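Local coordinates for putative uncharacterized protein (Pseudomonas phage 201phi2-1, PDB 3R4V), which is a phage tubulin-like protein of the tubulin/FtsZ type, modelled here with guanosine-5'-diphosphate bound, at residues H145-N151 / P206-L211; N180-L186 / G251-D257; S228-L234 / D263-I269. Residues are numbered along the deposited sequence.

Interaction 1: H145-N151 / P206-L211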
loop_
_atom_site.group_PDB
_atom_site.type_symbol
_atom_site.label_atom_id
_atom_site.label_comp_id
_atom_site.label_asym_id
_atom_site.label_seq_id
_atom_site.Cartn_x
_atom_site.Cartn_y
_atom_site.Cartn_z
ATOM N N HIS A 145 -11.506 -11.912 -7.574
ATOM C CA HIS A 145 -12.546 -12.140 -6.581
ATOM C C HIS A 145 -11.941 -12.260 -5.181
ATOM O O HIS A 145 -12.029 -13.294 -4.534
ATOM C CB HIS A 145 -13.374 -13.392 -6.927
ATOM C CG HIS A 145 -14.725 -13.390 -6.288
ATOM N ND1 HIS A 145 -15.814 -12.764 -6.857
ATOM C CD2 HIS A 145 -15.147 -13.879 -5.099
ATOM C CE1 HIS A 145 -16.858 -12.894 -6.057
ATOM N NE2 HIS A 145 -16.480 -13.568 -4.985
ATOM N N LEU A 146 -11.314 -11.186 -4.715
ATOM C CA LEU A 146 -10.633 -11.224 -3.439
ATOM C C LEU A 146 -10.607 -9.802 -2.908
ATOM O O LEU A 146 -10.400 -8.882 -3.695
ATOM C CB LEU A 146 -9.194 -11.684 -3.673
ATOM C CG LEU A 146 -8.288 -11.702 -2.459
ATOM C CD1 LEU A 146 -8.711 -12.868 -1.585
ATOM C CD2 LEU A 146 -6.803 -11.805 -2.845
ATOM N N PRO A 147 -10.825 -9.616 -1.595
ATOM C CA PRO A 147 -10.666 -8.249 -1.070
ATOM C C PRO A 147 -9.216 -7.827 -1.196
ATOM O O PRO A 147 -8.305 -8.617 -0.935
ATOM C CB PRO A 147 -11.029 -8.383 0.411
ATOM C CG PRO A 147 -11.857 -9.672 0.477
ATOM C CD PRO A 147 -11.244 -10.562 -0.548
ATOM N N ILE A 148 -9.005 -6.586 -1.614
ATOM C CA ILE A 148 -7.657 -6.046 -1.640
ATOM C C ILE A 148 -7.587 -5.016 -0.536
ATOM O O ILE A 148 -8.168 -3.932 -0.632
ATOM C CB ILE A 148 -7.315 -5.439 -3.016
ATOM C CG1 ILE A 148 -7.340 -6.533 -4.104
ATOM C CG2 ILE A 148 -5.969 -4.692 -2.941
ATOM C CD1 ILE A 148 -6.258 -7.621 -3.985
ATOM N N VAL A 149 -6.926 -5.399 0.553
ATOM C CA VAL A 149 -7.055 -4.706 1.827
ATOM C C VAL A 149 -5.845 -3.824 1.997
ATOM O O VAL A 149 -4.727 -4.311 2.007
ATOM C CB VAL A 149 -7.101 -5.748 2.974
ATOM C CG1 VAL A 149 -7.120 -5.088 4.326
ATOM C CG2 VAL A 149 -8.332 -6.648 2.807
ATOM N N VAL A 150 -6.081 -2.525 2.122
ATOM C CA VAL A 150 -4.981 -1.577 2.178
ATOM C C VAL A 150 -5.114 -0.607 3.336
ATOM O O VAL A 150 -6.200 -0.160 3.683
ATOM C CB VAL A 150 -4.853 -0.775 0.862
ATOM C CG1 VAL A 150 -4.931 -1.718 -0.357
ATOM C CG2 VAL A 150 -5.906 0.303 0.774
ATOM N N ASN A 151 -3.980 -0.287 3.941
ATOM C CA ASN A 151 -3.900 0.804 4.885
ATOM C C ASN A 151 -3.458 1.995 4.056
ATOM O O ASN A 151 -2.351 1.996 3.496
ATOM C CB ASN A 151 -2.863 0.484 5.954
ATOM C CG ASN A 151 -2.775 1.560 7.017
ATOM O OD1 ASN A 151 -1.871 2.398 7.001
ATOM N ND2 ASN A 151 -3.718 1.546 7.949
ATOM N N PRO A 206 -16.106 -8.609 -3.252
ATOM C CA PRO A 206 -14.677 -8.298 -3.156
ATOM C C PRO A 206 -14.382 -6.950 -3.804
ATOM O O PRO A 206 -14.841 -6.680 -4.916
ATOM C CB PRO A 206 -14.023 -9.421 -3.958
ATOM C CG PRO A 206 -15.047 -9.807 -4.962
ATOM C CD PRO A 206 -16.383 -9.624 -4.286
ATOM N N GLN A 207 -13.602 -6.122 -3.116
ATOM C CA GLN A 207 -13.330 -4.773 -3.594
ATOM C C GLN A 207 -12.172 -4.236 -2.771
ATOM O O GLN A 207 -11.705 -4.921 -1.857
ATOM C CB GLN A 207 -14.584 -3.896 -3.435
ATOM C CG GLN A 207 -15.135 -3.843 -2.007
ATOM C CD GLN A 207 -16.472 -3.082 -1.842
ATOM O OE1 GLN A 207 -16.935 -2.900 -0.721
ATOM N NE2 GLN A 207 -17.090 -2.656 -2.949
ATOM N N VAL A 208 -11.708 -3.028 -3.083
ATOM C CA VAL A 208 -10.686 -2.397 -2.250
ATOM C C VAL A 208 -11.292 -2.079 -0.883
ATOM O O VAL A 208 -12.352 -1.454 -0.800
ATOM C CB VAL A 208 -10.126 -1.118 -2.866
ATOM C CG1 VAL A 208 -9.139 -0.462 -1.895
ATOM C CG2 VAL A 208 -9.400 -1.437 -4.156
ATOM N N CYS A 209 -10.616 -2.545 0.170
ATOM C CA CYS A 209 -11.023 -2.322 1.540
ATOM C C CYS A 209 -9.911 -1.587 2.263
ATOM O O CYS A 209 -8.761 -1.666 1.853
ATOM C CB CYS A 209 -11.206 -3.662 2.246
ATOM S SG CYS A 209 -12.540 -4.643 1.568
ATOM N N GLU A 210 -10.248 -0.900 3.351
ATOM C CA GLU A 210 -9.219 -0.301 4.195
ATOM C C GLU A 210 -8.938 -1.143 5.424
ATOM O O GLU A 210 -9.835 -1.738 6.002
ATOM C CB GLU A 210 -9.638 1.063 4.694
ATOM C CG GLU A 210 -9.538 2.223 3.726
ATOM C CD GLU A 210 -9.901 3.534 4.431
ATOM O OE1 GLU A 210 -8.988 4.192 4.976
ATOM O OE2 GLU A 210 -11.100 3.895 4.482
ATOM N N LEU A 211 -7.680 -1.142 5.830
ATOM C CA LEU A 211 -7.248 -1.726 7.083
ATOM C C LEU A 211 -7.037 -0.585 8.057
ATOM O O LEU A 211 -6.319 0.371 7.760
ATOM C CB LEU A 211 -5.924 -2.448 6.874
ATOM C CG LEU A 211 -5.195 -2.946 8.125
ATOM C CD1 LEU A 211 -6.096 -3.875 8.944
ATOM C CD2 LEU A 211 -3.890 -3.612 7.800
#
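His145, at positive phi, is the C-prime residue of the Schellman motif that ends helix 124-144, and its imidazole lies over Pro206: Pro206 CG sits 3.7 Å from the ring centroid, a CH-pi contact on the ring face. Pro206 also packs on the backbone, its CB 3.3 Å from Leu146 N. From Leu146 the chain is extended, and Pro147 CB touches Cys209 SG at 4.2 Å. Strand pairing starts with Ile148, whose N donates to Gln207 O (3.2 Å) and whose O accepts from Cys209 N (2.9 Å). Val149 shares a face with Cys209, its CG1 meeting Leu211 CB at 3.9 Å. Val150 repeats the two-way bonding of Ile148: its N to Cys209 O and Leu211 N to its O, both 2.8 Å; on the other face its CG2 meets Val208 CG1 at 4.3 Å. Asn151 ends the ladder with its side chain, ND2 donating to Leu211 O at 2.9 Å, while OD1 accepts from Lys171. Ile148 and Val150 each bond around their partner strand's bridged residue, the parallel pattern, and with apolar contacts on both faces this joins strand 148-154 to strand 208-214 of the tubulin-like C-terminal domain.

Interaction 2: N180-L186 / G251-D257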
loop_
_atom_site.group_PDB
_atom_site.type_symbol
_atom_site.label_atom_id
_atom_site.label_comp_id
_atom_site.label_asym_id
_atom_site.label_seq_id
_atom_site.Cartn_x
_atom_site.Cartn_y
_atom_site.Cartn_z
ATOM N N ASN A 180 2.744 -13.318 13.671
ATOM C CA ASN A 180 3.906 -14.065 14.171
ATOM C C ASN A 180 3.601 -15.472 14.734
ATOM O O ASN A 180 4.510 -16.189 15.152
ATOM C CB ASN A 180 4.721 -13.223 15.167
ATOM C CG ASN A 180 4.180 -13.290 16.611
ATOM O OD1 ASN A 180 3.176 -13.946 16.900
ATOM N ND2 ASN A 180 4.870 -12.608 17.520
ATOM N N GLN A 181 2.325 -15.848 14.735
ATOM C CA GLN A 181 1.878 -17.213 15.030
ATOM C C GLN A 181 2.145 -17.646 16.467
ATOM O O GLN A 181 2.120 -18.837 16.783
ATOM C CB GLN A 181 2.481 -18.215 14.030
ATOM C CG GLN A 181 2.120 -17.913 12.570
ATOM C CD GLN A 181 2.634 -18.953 11.582
ATOM O OE1 GLN A 181 2.953 -20.078 11.955
ATOM N NE2 GLN A 181 2.714 -18.573 10.311
ATOM N N ASN A 182 2.377 -16.670 17.337
ATOM C CA ASN A 182 2.739 -16.942 18.722
ATOM C C ASN A 182 1.648 -16.547 19.722
ATOM O O ASN A 182 1.874 -16.543 20.938
ATOM C CB ASN A 182 4.064 -16.240 19.051
ATOM C CG ASN A 182 4.562 -16.545 20.454
ATOM O OD1 ASN A 182 4.801 -17.699 20.803
ATOM N ND2 ASN A 182 4.736 -15.504 21.262
ATOM N N HIS A 183 0.459 -16.230 19.214
ATOM C CA HIS A 183 -0.633 -15.784 20.076
ATOM C C HIS A 183 -1.611 -16.908 20.402
ATOM O O HIS A 183 -1.933 -17.734 19.548
ATOM C CB HIS A 183 -1.379 -14.625 19.422
ATOM C CG HIS A 183 -0.474 -13.579 18.862
ATOM N ND1 HIS A 183 0.550 -13.016 19.595
ATOM C CD2 HIS A 183 -0.423 -13.008 17.637
ATOM C CE1 HIS A 183 1.188 -12.135 18.843
ATOM N NE2 HIS A 183 0.618 -12.113 17.651
ATOM N N GLY A 184 -2.089 -16.932 21.639
ATOM C CA GLY A 184 -3.086 -17.908 22.026
ATOM C C GLY A 184 -4.369 -17.715 21.239
ATOM O O GLY A 184 -4.783 -16.580 20.989
ATOM N N ARG A 185 -4.986 -18.828 20.843
ATOM C CA ARG A 185 -6.284 -18.819 20.164
ATOM C C ARG A 185 -6.239 -18.407 18.691
ATOM O O ARG A 185 -7.231 -18.547 17.982
ATOM C CB ARG A 185 -7.287 -17.952 20.932
ATOM C CG ARG A 185 -7.683 -18.548 22.276
ATOM C CD ARG A 185 -8.206 -17.507 23.244
ATOM N NE ARG A 185 -9.410 -16.840 22.760
ATOM C CZ ARG A 185 -10.061 -15.903 23.442
ATOM N NH1 ARG A 185 -9.622 -15.530 24.641
ATOM N NH2 ARG A 185 -11.149 -15.343 22.927
ATOM N N LEU A 186 -5.096 -17.915 18.223
ATOM C CA LEU A 186 -5.021 -17.368 16.866
ATOM C C LEU A 186 -4.224 -18.245 15.897
ATOM O O LEU A 186 -3.014 -18.445 16.055
ATOM C CB LEU A 186 -4.458 -15.947 16.886
ATOM C CG LEU A 186 -4.662 -15.162 15.593
ATOM C CD1 LEU A 186 -6.137 -14.813 15.415
ATOM C CD2 LEU A 186 -3.807 -13.908 15.586
ATOM N N GLY A 251 -6.945 -12.833 19.588
ATOM C CA GLY A 251 -5.739 -13.542 19.985
ATOM C C GLY A 251 -5.183 -12.996 21.291
ATOM O O GLY A 251 -5.309 -11.803 21.577
ATOM N N ILE A 252 -4.569 -13.861 22.092
ATOM C CA ILE A 252 -3.978 -13.423 23.355
ATOM C C ILE A 252 -2.469 -13.348 23.233
ATOM O O ILE A 252 -1.813 -14.350 22.956
ATOM C CB ILE A 252 -4.360 -14.350 24.519
ATOM C CG1 ILE A 252 -5.882 -14.445 24.606
ATOM C CG2 ILE A 252 -3.747 -13.855 25.828
ATOM C CD1 ILE A 252 -6.571 -13.107 24.521
ATOM N N MET A 253 -1.928 -12.148 23.413
ATOM C CA MET A 253 -0.494 -11.927 23.291
ATOM C C MET A 253 0.231 -12.357 24.554
ATOM O O MET A 253 -0.358 -12.426 25.637
ATOM C CB MET A 253 -0.189 -10.460 22.983
ATOM C CG MET A 253 -0.787 -9.974 21.685
ATOM S SD MET A 253 -0.317 -8.277 21.323
ATOM C CE MET A 253 -1.427 -7.404 22.433
ATOM N N LYS A 254 1.518 -12.635 24.411
ATOM C CA LYS A 254 2.310 -13.142 25.521
ATOM C C LYS A 254 3.232 -12.062 26.076
ATOM O O LYS A 254 3.934 -11.392 25.328
ATOM C CB LYS A 254 3.105 -14.370 25.076
ATOM C CG LYS A 254 2.232 -15.600 24.852
ATOM C CD LYS A 254 3.016 -16.743 24.226
ATOM C CE LYS A 254 2.179 -18.014 24.161
ATOM N NZ LYS A 254 0.966 -17.859 23.308
ATOM N N VAL A 255 3.220 -11.894 27.397
ATOM C CA VAL A 255 4.003 -10.839 28.040
ATOM C C VAL A 255 5.512 -11.007 27.866
ATOM O O VAL A 255 6.270 -10.056 28.058
ATOM C CB VAL A 255 3.649 -10.683 29.547
ATOM C CG1 VAL A 255 3.933 -11.977 30.324
ATOM C CG2 VAL A 255 4.404 -9.508 30.157
ATOM N N ASP A 256 5.945 -12.211 27.503
ATOM C CA ASP A 256 7.360 -12.463 27.238
ATOM C C ASP A 256 7.689 -12.342 25.749
ATOM O O ASP A 256 8.825 -12.578 25.341
ATOM C CB ASP A 256 7.781 -13.837 27.762
ATOM C CG ASP A 256 7.028 -14.972 27.097
ATOM O OD1 ASP A 256 5.809 -14.831 26.862
ATOM O OD2 ASP A 256 7.659 -16.011 26.811
ATOM N N ASP A 257 6.684 -11.995 24.947
ATOM C CA ASP A 257 6.876 -11.688 23.529
ATOM C C ASP A 257 7.463 -10.281 23.458
ATOM O O ASP A 257 6.770 -9.293 23.697
ATOM C CB ASP A 257 5.527 -11.760 22.786
ATOM C CG ASP A 257 5.670 -11.755 21.261
ATOM O OD1 ASP A 257 6.667 -11.212 20.743
ATOM O OD2 ASP A 257 4.757 -12.279 20.574
HETATM O O HOH W 1 2.414 -13.308 21.695
#
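Asp257 OD2 gathers the polar end of this contact, accepting from Asn180 ND2 at 3.1 Å and from Asn182 ND2 at 3.3 Å, while Lys254 reaches back so that NZ donates to Asn182 O at 2.9 Å. A water bridges the same groups: it donates to Asp257 OD2 (2.8 Å), accepts from Lys254 N (2.9 Å) and is hydrogen-bonded to His183 ND1 (2.8 Å). An Asx turn, Asn180 OD1 accepting from Asn182 N at 2.9 Å, orients the Asn180 side chain; Asp257 closes the type I turn from Lys254, its N bonding Lys254 O at 2.8 Å. Next comes a single antiparallel bridge, a hydrogen-bonded pair in which Gly184 N bonds Ile252 O and Ile252 N bonds Gly184 O, both at 2.9 Å; it falls in the type II turn from His183 to Leu186. Packing follows outward: His183 ND1 lies 3.9 Å from Met253 CG, Arg185 NH1 3.9 Å from Ile252 CG1, and Leu186 CB 4.1 Å from Gly251 CA, where the glycine leaves space for the leucine. Arg185 itself makes a salt bridge with Glu239, and His183 NE2 bonds Leu177 O. The loop between helices 161-178 and 188-195 is thereby tied to strand 247-252, the outermost of the C-terminal domain's part of the sheet, whose other flank pairs with strand 228-233; Leu186 packs on Leu230, Leu232 and Leu178.

Interaction 3: S228-L234 / D263-I269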
loop_
_atom_site.group_PDB
_atom_site.type_symbol
_atom_site.label_atom_id
_atom_site.label_comp_id
_atom_site.label_asym_id
_atom_site.label_seq_id
_atom_site.Cartn_x
_atom_site.Cartn_y
_atom_site.Cartn_z
ATOM N N SER A 228 -14.648 -6.990 8.980
ATOM C CA SER A 228 -13.882 -8.111 9.509
ATOM C C SER A 228 -12.847 -7.592 10.503
ATOM O O SER A 228 -12.085 -6.682 10.190
ATOM C CB SER A 228 -13.206 -8.846 8.340
ATOM O OG SER A 228 -12.532 -10.011 8.750
ATOM N N GLN A 229 -12.798 -8.193 11.686
ATOM C CA GLN A 229 -12.090 -7.595 12.812
ATOM C C GLN A 229 -11.193 -8.636 13.466
ATOM O O GLN A 229 -11.616 -9.767 13.682
ATOM C CB GLN A 229 -13.150 -7.160 13.817
ATOM C CG GLN A 229 -12.795 -6.075 14.798
ATOM C CD GLN A 229 -14.059 -5.511 15.420
ATOM O OE1 GLN A 229 -14.766 -4.714 14.799
ATOM N NE2 GLN A 229 -14.381 -5.967 16.630
ATOM N N LEU A 230 -9.961 -8.255 13.783
ATOM C CA LEU A 230 -9.074 -9.113 14.569
ATOM C C LEU A 230 -8.536 -8.291 15.736
ATOM O O LEU A 230 -8.013 -7.203 15.523
ATOM C CB LEU A 230 -7.924 -9.597 13.693
ATOM C CG LEU A 230 -7.500 -11.056 13.796
ATOM C CD1 LEU A 230 -6.859 -11.511 12.500
ATOM C CD2 LEU A 230 -6.546 -11.234 14.967
ATOM N N SER A 231 -8.684 -8.794 16.963
ATOM C CA SER A 231 -8.202 -8.084 18.150
ATOM C C SER A 231 -7.135 -8.884 18.890
ATOM O O SER A 231 -7.289 -10.087 19.087
ATOM C CB SER A 231 -9.364 -7.778 19.104
ATOM O OG SER A 231 -10.272 -6.861 18.507
ATOM N N LEU A 232 -6.049 -8.213 19.279
ATOM C CA LEU A 232 -5.034 -8.821 20.132
ATOM C C LEU A 232 -5.074 -8.187 21.515
ATOM O O LEU A 232 -5.148 -6.968 21.636
ATOM C CB LEU A 232 -3.642 -8.638 19.534
ATOM C CG LEU A 232 -3.406 -9.314 18.175
ATOM C CD1 LEU A 232 -1.996 -9.040 17.684
ATOM C CD2 LEU A 232 -3.668 -10.815 18.280
ATOM N N TYR A 233 -5.015 -9.012 22.555
ATOM C CA TYR A 233 -5.014 -8.505 23.921
ATOM C C TYR A 233 -3.870 -9.113 24.716
ATOM O O TYR A 233 -3.645 -10.319 24.663
ATOM C CB TYR A 233 -6.323 -8.856 24.634
ATOM C CG TYR A 233 -7.574 -8.167 24.125
ATOM C CD1 TYR A 233 -7.913 -6.894 24.559
ATOM C CD2 TYR A 233 -8.428 -8.804 23.237
ATOM C CE1 TYR A 233 -9.063 -6.267 24.118
ATOM C CE2 TYR A 233 -9.590 -8.189 22.788
ATOM C CZ TYR A 233 -9.898 -6.916 23.233
ATOM O OH TYR A 233 -11.039 -6.287 22.796
ATOM N N LEU A 234 -3.166 -8.282 25.475
ATOM C CA LEU A 234 -2.155 -8.774 26.410
ATOM C C LEU A 234 -2.813 -9.188 27.724
ATOM O O LEU A 234 -2.451 -10.201 28.320
ATOM C CB LEU A 234 -1.094 -7.704 26.665
ATOM C CG LEU A 234 0.045 -8.065 27.621
ATOM C CD1 LEU A 234 0.705 -9.368 27.212
ATOM C CD2 LEU A 234 1.066 -6.941 27.652
ATOM N N ASP A 263 -0.775 -2.871 24.676
ATOM C CA ASP A 263 -1.605 -3.761 25.479
ATOM C C ASP A 263 -2.770 -4.376 24.694
ATOM O O ASP A 263 -3.232 -5.474 25.001
ATOM C CB ASP A 263 -2.129 -3.012 26.706
ATOM C CG ASP A 263 -2.838 -3.921 27.688
ATOM O OD1 ASP A 263 -2.146 -4.608 28.473
ATOM O OD2 ASP A 263 -4.089 -3.940 27.683
ATOM N N GLN A 264 -3.261 -3.659 23.692
ATOM C CA GLN A 264 -4.269 -4.220 22.800
ATOM C C GLN A 264 -4.160 -3.555 21.441
ATOM O O GLN A 264 -3.832 -2.366 21.347
ATOM C CB GLN A 264 -5.681 -4.083 23.374
ATOM C CG GLN A 264 -6.196 -2.665 23.470
ATOM C CD GLN A 264 -7.519 -2.590 24.215
ATOM O OE1 GLN A 264 -7.569 -2.769 25.437
ATOM N NE2 GLN A 264 -8.594 -2.341 23.487
ATOM N N ILE A 265 -4.392 -4.338 20.390
ATOM C CA ILE A 265 -4.294 -3.848 19.016
ATOM C C ILE A 265 -5.466 -4.444 18.253
ATOM O O ILE A 265 -5.706 -5.646 18.348
ATOM C CB ILE A 265 -2.965 -4.265 18.320
ATOM C CG1 ILE A 265 -1.761 -4.021 19.235
ATOM C CG2 ILE A 265 -2.789 -3.523 16.979
ATOM C CD1 ILE A 265 -0.467 -4.623 18.733
ATOM N N HIS A 266 -6.201 -3.605 17.524
ATOM C CA HIS A 266 -7.353 -4.044 16.737
ATOM C C HIS A 266 -7.111 -3.761 15.279
ATOM O O HIS A 266 -6.767 -2.640 14.914
ATOM C CB HIS A 266 -8.616 -3.313 17.192
ATOM C CG HIS A 266 -8.841 -3.384 18.673
ATOM N ND1 HIS A 266 -9.449 -4.461 19.284
ATOM C CD2 HIS A 266 -8.510 -2.528 19.667
ATOM C CE1 HIS A 266 -9.492 -4.260 20.587
ATOM N NE2 HIS A 266 -8.923 -3.096 20.849
ATOM N N PHE A 267 -7.308 -4.778 14.448
ATOM C CA PHE A 267 -7.083 -4.660 13.012
ATOM C C PHE A 267 -8.450 -4.776 12.365
ATOM O O PHE A 267 -9.019 -5.872 12.295
ATOM C CB PHE A 267 -6.169 -5.796 12.559
ATOM C CG PHE A 267 -4.829 -5.822 13.266
ATOM C CD1 PHE A 267 -4.698 -6.414 14.517
ATOM C CD2 PHE A 267 -3.715 -5.252 12.689
ATOM C CE1 PHE A 267 -3.470 -6.440 15.164
ATOM C CE2 PHE A 267 -2.482 -5.271 13.329
ATOM C CZ PHE A 267 -2.358 -5.860 14.570
ATOM N N VAL A 268 -9.002 -3.649 11.946
ATOM C CA VAL A 268 -10.386 -3.621 11.486
ATOM C C VAL A 268 -10.431 -3.327 10.003
ATOM O O VAL A 268 -9.826 -2.369 9.541
ATOM C CB VAL A 268 -11.181 -2.549 12.219
ATOM C CG1 VAL A 268 -12.683 -2.709 11.921
ATOM C CG2 VAL A 268 -10.907 -2.631 13.728
ATOM N N ILE A 269 -11.123 -4.178 9.256
ATOM C CA ILE A 269 -11.253 -3.994 7.814
ATOM C C ILE A 269 -12.663 -3.471 7.513
ATOM O O ILE A 269 -13.640 -4.043 7.972
ATOM C CB ILE A 269 -11.007 -5.331 7.060
ATOM C CG1 ILE A 269 -9.596 -5.856 7.343
ATOM C CG2 ILE A 269 -11.254 -5.174 5.542
ATOM C CD1 ILE A 269 -9.296 -7.219 6.760
HETATM O O HOH W 2 -11.522 -3.911 23.777
#
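Strands 228-233 and 264-269 run antiparallel; their axes approach to 4.7 Å, with 172° between the N-to-C directions. Ser228-Ile269, Leu230-Phe267 and Leu232-Ile265 are the hydrogen-bonded pairs, with bonds such as Phe267 N to Leu230 O (2.7 Å) and Leu232 N to Ile265 O (2.8 Å); Leu234 N to Asp263 O (2.8 Å) extends the ladder past the strand. The intervening non-hydrogen-bonded pairs turn their side chains to the opposite face. There Ser231 OG and His266 ND1 share a hydrogen bond of 2.7 Å, and the His266 edge faces the Tyr233 ring in an offset edge-to-face pair, centroids 5.6 Å apart and planes at 78°. Gln264 NE2 donates to His266 NE2 at 2.8 Å, so both imidazole nitrogens are engaged; a water sits 2.6 Å from Tyr233 OH. Gln229 CG meets Val268 CG2 at 4.1 Å. The other face is largely apolar: Leu232 CD1 touches Phe267 CE1 at 3.9 Å, and Leu230 CB approaches Phe267 CB at 4.3 Å. On that side Leu177 and Leu178 of helix 161-178 pack, while Phe242 meets Tyr233 and His266 on theirs. In this phage tubulin-like C-terminal domain, strand 208-214 borders strand 264-270 and strand 247-252 borders strand 228-233.

How the interactions relate
All three contacts reach one mixed sheet. Interaction 1 joins strand 208-214 to the parallel strands of the nucleotide-binding part, and the side chain of Asn151 is about 11 Å from the bound guanosine-5'-diphosphate. Interaction 3, centred about 17 Å from it, continues the sheet through antiparallel pairing: Ile269 CG2 packs on Cys209 CB at 3.6 Å, and Ile269 CD1 on Val149 CG1 at 3.9 Å. Interaction 2 lies at the sheet's far end, its centre about 12 Å from that of interaction 3; the two are joined by probable hydrogen bonds Gly251 N to Ser231 O and Met253 N to Tyr233 O, both 2.8 Å. Interactions 1 and 2 do not touch, nearest atoms about 12 Å apart.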